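Local coordinates for periplasmic molybdate-binding protein (Azotobacter vinelandii, PDB 1ATG) that binds molybdate or tungstate in the periplasm, in a cleft between its two domains, probably to hand the oxyanion to an ABC transporter, at residues V4-A7 against T13-Q16; V51-D56 against E207-W212; L82-A87 against G96-G101. One frame throughout, in Å; residues are numbered along the deposited sequence. Where two conformers were deposited one is given.

Contact 1: residues V4-A7 against T13-Q16; sequences VVTA and TLEQ. With WO4 (tungstate(VI)ion), chain B; EDO (1,2-ethanediol), chain E.
Val4 and Thr6 meet Leu14 where the first strand and first helix of a beta-alpha-beta unit, strand 2-7, helix 11-25 and strand 29-34, pack together. The contact is buried and apolar, and a single methyl carries it. Leu14 CG stands anti to its backbone N (chi1 -180°), which with chi2 near 58° brings CD2 against the strand, 3.7 Å from Val4 CG1 and 3.8 Å from Thr6 CG2. Val4 and Thr6 are two apart, so both point to the helix side, while Val5 between them faces the other way. Threonine suits its place because its two branches do different work: CG2 gives a methyl to the leucine, and OG1 donates a 2.9 Å hydrogen bond to Ala7 O, reaching it tilted somewhat from the carbonyl plane. That bond satisfies the hydroxyl of a buried residue at the strand end that enters the anion pocket. There Ala7 CB lies 3.4 Å from tungstate O2, and Thr8, Asn9, Ser36, Tyr117 and Val146 hydrogen-bond the ion. Phe53 of the neighbouring strand 51-53 touches Val4, Thr6 and Leu14 alike, and strand 29-34 adds Ile31 against Leu14, so that the leucine packs against side chains from three parallel strands.

Contact 2: residues V51-D56 against E207-W212; sequences VFFSAD and EQFMSW
Val51 begins the strand and points toward helix 203-212, its CG1 resting 3.8 Å from Met210 SD. The methionine leaves its helix at an angle, but bends at chi2 and chi3 (-74° and -90°) bring its sulfur back to the strand; a flexible, unbranched thioether suits such a fold-back. Phe52 turns away, toward helix 58-65. Phe53 sets off across the line to the helix, but its ring end comes near, with CZ 3.7 Å from Phe209 CE2. Phe209 CE2 lies at the edge of the Phe53 ring, near its plane, and the two side chains cross at a slant. Long flat side chains are apt here, since they carry carbon from the strand to the helix. Past the strand, Ser54 OG donates a 2.8 Å hydrogen bond to Asp56 OD1, approaching from above the carboxylate plane, and the same oxygen accepts a hydrogen bond from Ser59 N in the first turn of helix 58-65. Ala55, whose N is bonded to Ser36 OG, touches the tungstate. A late helix thus covers strand 51-53 of the central sheet, the strand's C-terminal end opening into the ligand site, as in the alpha/beta domains of periplasmic solute-binding proteins.

Contact 3: residues L82-A87 against G96-G101; sequences LVLWSA and GKVLAG
Leu84 and Leu99 reach toward each other tip to tip, joining strand 75-86 of the mixed sheet to a 3-10 turn, 97-100, in the loop that leads to strand 107-110. Leu84 CD2 sits 3.8 Å from Leu99 CG and 3.9 Å from Leu99 CD2. Val98 adds a looser touch, its CG1 4.0 Å from the same Leu84 methyl. Branched aliphatic tips suit this apolar place between strand and loop. With CG anti to its carbonyl carbon (chi1 -72°), Leu99 swings its end back to the strand although its CB sets out at an angle. An alanine in place of Leu99 would lack CG and both CD methyls and is likely to leave Leu84 CD2 without its closest neighbour across the contact, opening a gap there. Farther out, Trp180 touches both leucines, while Phe162 packs on Leu84 and Leu125 and Leu130 on Leu99. Asp93 positions the turn, its carboxylate accepting hydrogen bonds from Lys97 N and Val98 N, and Trp104 NE1 bonds to Val98 O. Gly96 enters it with a positive phi (71°), easily adopted without a CB to strain it, and Leu99 N closes the first turn on Gly96 O at 3.1 Å.

Contacts 1 and 2 belong together: strands 2-7 and 51-53 are parallel neighbours, bonded through Val5 N to Val51 O and Ala7 N to Phe53 O, and Phe53 takes part in the packing of both. Contact 3 lies on the opposite side of the chain's centre, about 27 Å from contact 1 and 32 Å from contact 2 between centres, and its segments fall inside the long loop that contact 2 closes. The touching residues of contacts 1 and 2 are all buried, whereas contact 3 includes the partly exposed Val98. Chemistry follows place: aliphatic in 1, aromatic and sulfur-containing in 2, aliphatic again in 3; of the three, only 1 and 2 include residues of the tungstate pocket, Ala7 and Ala55.

Contact 1: residues V4-A7 against T13-Q16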
# COMPACT_ATOMS: atom_id res chain seq x y z
N VAL A 4 -14.10 -7.09 -3.58
CA VAL A 4 -12.71 -6.73 -3.82
C VAL A 4 -11.94 -6.58 -2.51
O VAL A 4 -12.40 -5.88 -1.62
CB VAL A 4 -12.65 -5.40 -4.59
CG1 VAL A 4 -11.22 -4.95 -4.85
CG2 VAL A 4 -13.39 -5.52 -5.92
N VAL A 5 -10.79 -7.24 -2.46
CA VAL A 5 -9.92 -7.15 -1.28
C VAL A 5 -8.65 -6.42 -1.68
O VAL A 5 -8.08 -6.65 -2.75
CB VAL A 5 -9.63 -8.53 -0.68
CG1 VAL A 5 -8.86 -9.41 -1.65
CG2 VAL A 5 -8.90 -8.40 0.65
N THR A 6 -8.22 -5.52 -0.81
CA THR A 6 -7.04 -4.72 -1.09
C THR A 6 -6.04 -4.70 0.05
O THR A 6 -6.40 -4.67 1.23
CB THR A 6 -7.43 -3.28 -1.46
OG1 THR A 6 -6.25 -2.54 -1.83
CG2 THR A 6 -8.09 -2.51 -0.32
N ALA A 7 -4.78 -4.64 -0.32
CA ALA A 7 -3.69 -4.29 0.60
C ALA A 7 -4.10 -2.96 1.22
O ALA A 7 -4.63 -2.06 0.54
CB ALA A 7 -2.40 -4.17 -0.18
N THR A 13 -7.82 4.95 -1.70
CA THR A 13 -7.86 5.13 -3.15
C THR A 13 -8.90 4.21 -3.78
O THR A 13 -9.67 4.64 -4.66
CB THR A 13 -6.47 4.92 -3.76
OG1 THR A 13 -5.51 5.73 -3.07
CG2 THR A 13 -6.48 5.29 -5.24
N LEU A 14 -8.98 2.97 -3.31
CA LEU A 14 -9.98 2.05 -3.83
C LEU A 14 -11.38 2.55 -3.48
O LEU A 14 -12.30 2.36 -4.29
CB LEU A 14 -9.75 0.64 -3.29
CG LEU A 14 -10.76 -0.40 -3.79
CD1 LEU A 14 -10.78 -0.51 -5.31
CD2 LEU A 14 -10.45 -1.76 -3.17
N GLU A 15 -11.58 3.19 -2.33
CA GLU A 15 -12.89 3.75 -2.00
C GLU A 15 -13.24 4.83 -3.02
O GLU A 15 -14.38 4.90 -3.50
CB GLU A 15 -12.89 4.31 -0.58
CG GLU A 15 -12.88 3.20 0.47
CD GLU A 15 -12.57 3.65 1.88
OE1 GLU A 15 -12.00 4.75 2.05
OE2 GLU A 15 -12.86 2.89 2.83
N GLN A 16 -12.29 5.68 -3.38
CA GLN A 16 -12.52 6.69 -4.41
C GLN A 16 -12.83 6.03 -5.74
O GLN A 16 -13.78 6.44 -6.45
CB GLN A 16 -11.33 7.63 -4.58
CG GLN A 16 -11.05 8.49 -3.36
CD GLN A 16 -9.76 9.26 -3.50
OE1 GLN A 16 -8.74 8.74 -3.95
NE2 GLN A 16 -9.77 10.54 -3.12
W WO4 B . 0.37 -3.18 2.83
O1 WO4 B . -0.30 -2.99 4.47
O2 WO4 B . -0.41 -2.12 1.72
O3 WO4 B . 2.10 -2.82 2.80
O4 WO4 B . 0.15 -4.84 2.25
C1 EDO E . -6.49 12.60 -3.72
O1 EDO E . -7.91 12.53 -3.13
C2 EDO E . -5.42 13.15 -2.75
O2 EDO E . -5.78 12.65 -1.30

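Contact 2: residues V51-D56 against E207-W212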
# COMPACT_ATOMS: atom_id res chain seq x y z
N VAL A 51 -11.56 -10.06 -6.76
CA VAL A 51 -10.38 -9.32 -7.18
C VAL A 51 -9.49 -9.02 -5.95
O VAL A 51 -10.03 -8.69 -4.90
CB VAL A 51 -10.78 -7.98 -7.82
CG1 VAL A 51 -9.58 -7.07 -8.12
CG2 VAL A 51 -11.58 -8.16 -9.11
N PHE A 52 -8.19 -9.10 -6.17
CA PHE A 52 -7.21 -8.80 -5.14
C PHE A 52 -6.21 -7.76 -5.67
O PHE A 52 -5.57 -7.99 -6.68
CB PHE A 52 -6.46 -10.07 -4.72
CG PHE A 52 -5.25 -9.93 -3.85
CD1 PHE A 52 -5.14 -9.01 -2.81
CD2 PHE A 52 -4.19 -10.79 -4.07
CE1 PHE A 52 -3.98 -8.96 -2.04
CE2 PHE A 52 -3.04 -10.74 -3.30
CZ PHE A 52 -2.94 -9.82 -2.27
N PHE A 53 -6.08 -6.67 -4.91
CA PHE A 53 -5.07 -5.65 -5.13
C PHE A 53 -3.97 -5.84 -4.07
O PHE A 53 -4.21 -5.60 -2.88
CB PHE A 53 -5.64 -4.24 -4.98
CG PHE A 53 -6.58 -3.86 -6.09
CD1 PHE A 53 -6.12 -3.46 -7.32
CD2 PHE A 53 -7.95 -3.93 -5.88
CE1 PHE A 53 -6.98 -3.13 -8.35
CE2 PHE A 53 -8.84 -3.59 -6.90
CZ PHE A 53 -8.34 -3.19 -8.13
N SER A 54 -2.81 -6.30 -4.52
CA SER A 54 -1.71 -6.46 -3.57
C SER A 54 -0.85 -5.20 -3.50
O SER A 54 -0.92 -4.37 -4.44
CB SER A 54 -0.84 -7.63 -4.02
OG SER A 54 0.12 -7.92 -3.01
N ALA A 55 0.03 -5.09 -2.51
CA ALA A 55 1.01 -4.01 -2.48
C ALA A 55 2.33 -4.48 -3.09
O ALA A 55 3.30 -3.72 -3.06
CB ALA A 55 1.26 -3.54 -1.05
N ASP A 56 2.38 -5.67 -3.68
CA ASP A 56 3.58 -6.18 -4.32
C ASP A 56 3.19 -6.99 -5.56
O ASP A 56 2.04 -7.06 -5.98
CB ASP A 56 4.41 -7.04 -3.36
CG ASP A 56 3.79 -8.34 -2.92
OD1 ASP A 56 2.74 -8.79 -3.42
OD2 ASP A 56 4.39 -8.94 -1.96
N GLU A 207 -13.68 -8.81 -14.84
CA GLU A 207 -12.92 -8.38 -16.00
C GLU A 207 -13.28 -6.95 -16.40
O GLU A 207 -12.39 -6.18 -16.78
CB GLU A 207 -13.12 -9.37 -17.15
CG GLU A 207 -12.47 -10.71 -16.86
CD GLU A 207 -12.67 -11.74 -17.97
OE1 GLU A 207 -13.70 -11.64 -18.68
OE2 GLU A 207 -11.81 -12.63 -18.10
N GLN A 208 -14.53 -6.56 -16.28
CA GLN A 208 -14.94 -5.19 -16.59
C GLN A 208 -14.24 -4.22 -15.64
O GLN A 208 -13.71 -3.20 -16.07
CB GLN A 208 -16.46 -5.02 -16.49
CG GLN A 208 -16.90 -3.59 -16.81
CD GLN A 208 -18.39 -3.36 -16.72
OE1 GLN A 208 -18.85 -2.22 -16.72
NE2 GLN A 208 -19.17 -4.44 -16.66
N PHE A 209 -14.28 -4.52 -14.34
CA PHE A 209 -13.63 -3.65 -13.36
C PHE A 209 -12.14 -3.58 -13.59
O PHE A 209 -11.53 -2.50 -13.53
CB PHE A 209 -13.99 -4.12 -11.94
CG PHE A 209 -13.42 -3.23 -10.87
CD1 PHE A 209 -13.84 -1.92 -10.74
CD2 PHE A 209 -12.45 -3.70 -9.99
CE1 PHE A 209 -13.32 -1.09 -9.76
CE2 PHE A 209 -11.94 -2.87 -9.01
CZ PHE A 209 -12.36 -1.57 -8.89
N MET A 210 -11.48 -4.69 -13.87
CA MET A 210 -10.04 -4.74 -14.13
C MET A 210 -9.69 -3.92 -15.37
O MET A 210 -8.66 -3.24 -15.40
CB MET A 210 -9.55 -6.17 -14.22
CG MET A 210 -9.60 -6.92 -12.90
SD MET A 210 -8.34 -6.44 -11.70
CE MET A 210 -7.06 -7.61 -12.15
N SER A 211 -10.55 -3.95 -16.39
CA SER A 211 -10.35 -3.15 -17.59
C SER A 211 -10.51 -1.66 -17.26
O SER A 211 -9.70 -0.82 -17.64
CB SER A 211 -11.32 -3.53 -18.70
OG SER A 211 -11.26 -2.59 -19.77
N TRP A 212 -11.53 -1.34 -16.48
CA TRP A 212 -11.81 0.02 -16.06
C TRP A 212 -10.66 0.61 -15.26
O TRP A 212 -10.29 1.78 -15.39
CB TRP A 212 -13.10 0.07 -15.23
CG TRP A 212 -13.46 1.46 -14.80
CD1 TRP A 212 -14.14 2.41 -15.51
CD2 TRP A 212 -13.15 2.05 -13.54
NE1 TRP A 212 -14.25 3.56 -14.77
CE2 TRP A 212 -13.65 3.36 -13.55
CE3 TRP A 212 -12.48 1.60 -12.39
CZ2 TRP A 212 -13.52 4.23 -12.47
CZ3 TRP A 212 -12.36 2.46 -11.32
CH2 TRP A 212 -12.87 3.76 -11.36

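Contact 3: residues L82-A87 against G96-G101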
# COMPACT_ATOMS: atom_id res chain seq x y z
N LEU A 82 6.94 5.43 -1.00
CA LEU A 82 7.18 5.36 0.44
C LEU A 82 7.45 6.74 1.00
O LEU A 82 8.17 7.57 0.40
CB LEU A 82 8.41 4.49 0.67
CG LEU A 82 8.79 4.26 2.14
CD1 LEU A 82 7.76 3.41 2.87
CD2 LEU A 82 10.15 3.57 2.18
N VAL A 83 6.93 7.01 2.20
CA VAL A 83 7.16 8.28 2.85
C VAL A 83 7.49 8.09 4.32
O VAL A 83 6.83 7.26 5.00
CB VAL A 83 5.94 9.23 2.80
CG1 VAL A 83 6.39 10.66 3.09
CG2 VAL A 83 5.19 9.20 1.49
N LEU A 84 8.50 8.78 4.81
CA LEU A 84 8.74 8.88 6.25
C LEU A 84 7.90 10.08 6.71
O LEU A 84 8.04 11.19 6.15
CB LEU A 84 10.21 9.14 6.53
CG LEU A 84 10.52 9.37 8.02
CD1 LEU A 84 10.29 8.10 8.83
CD2 LEU A 84 11.95 9.85 8.18
N TRP A 85 7.01 9.87 7.65
CA TRP A 85 6.06 10.89 8.04
C TRP A 85 6.06 11.04 9.55
O TRP A 85 6.28 10.10 10.30
CB TRP A 85 4.67 10.44 7.57
CG TRP A 85 3.55 11.41 7.79
CD1 TRP A 85 3.53 12.75 7.49
CD2 TRP A 85 2.29 11.12 8.40
NE1 TRP A 85 2.32 13.28 7.85
CE2 TRP A 85 1.54 12.32 8.41
CE3 TRP A 85 1.69 9.96 8.91
CZ2 TRP A 85 0.25 12.38 8.92
CZ3 TRP A 85 0.40 10.04 9.41
CH2 TRP A 85 -0.32 11.24 9.40
N SER A 86 5.75 12.25 9.99
CA SER A 86 5.41 12.53 11.36
C SER A 86 4.18 13.46 11.34
O SER A 86 4.10 14.37 10.50
CB SER A 86 6.52 13.20 12.15
OG SER A 86 6.11 13.52 13.49
N ALA A 87 3.32 13.32 12.33
CA ALA A 87 2.24 14.28 12.52
C ALA A 87 2.82 15.61 13.01
O ALA A 87 2.14 16.64 12.90
CB ALA A 87 1.21 13.77 13.52
N GLY A 96 15.88 13.31 5.55
CA GLY A 96 15.79 12.11 6.36
C GLY A 96 16.85 11.99 7.44
O GLY A 96 16.96 10.94 8.07
N LYS A 97 17.59 13.07 7.72
CA LYS A 97 18.64 13.05 8.73
C LYS A 97 18.12 12.76 10.12
O LYS A 97 18.82 12.21 10.97
CB LYS A 97 19.39 14.39 8.75
CG LYS A 97 20.47 14.52 7.69
CD LYS A 97 21.01 15.94 7.67
CE LYS A 97 21.60 16.29 6.31
NZ LYS A 97 22.30 15.13 5.71
N VAL A 98 16.85 13.07 10.36
CA VAL A 98 16.20 12.78 11.64
C VAL A 98 16.36 11.32 12.03
O VAL A 98 16.49 11.03 13.22
CB VAL A 98 14.71 13.15 11.57
CG1 VAL A 98 13.92 12.31 10.58
CG2 VAL A 98 14.09 13.04 12.96
N LEU A 99 16.39 10.39 11.08
CA LEU A 99 16.48 8.98 11.43
C LEU A 99 17.72 8.58 12.20
O LEU A 99 17.70 7.59 12.93
CB LEU A 99 16.40 8.14 10.15
CG LEU A 99 15.02 8.10 9.50
CD1 LEU A 99 15.12 7.46 8.12
CD2 LEU A 99 14.02 7.33 10.36
N ALA A 100 18.82 9.29 11.99
CA ALA A 100 20.08 8.95 12.65
C ALA A 100 20.22 9.59 14.02
O ALA A 100 21.21 9.30 14.71
CB ALA A 100 21.24 9.37 11.75
N GLY A 101 19.27 10.41 14.44
CA GLY A 101 19.35 11.08 15.73
C GLY A 101 18.44 10.47 16.79
O GLY A 101 17.74 9.48 16.60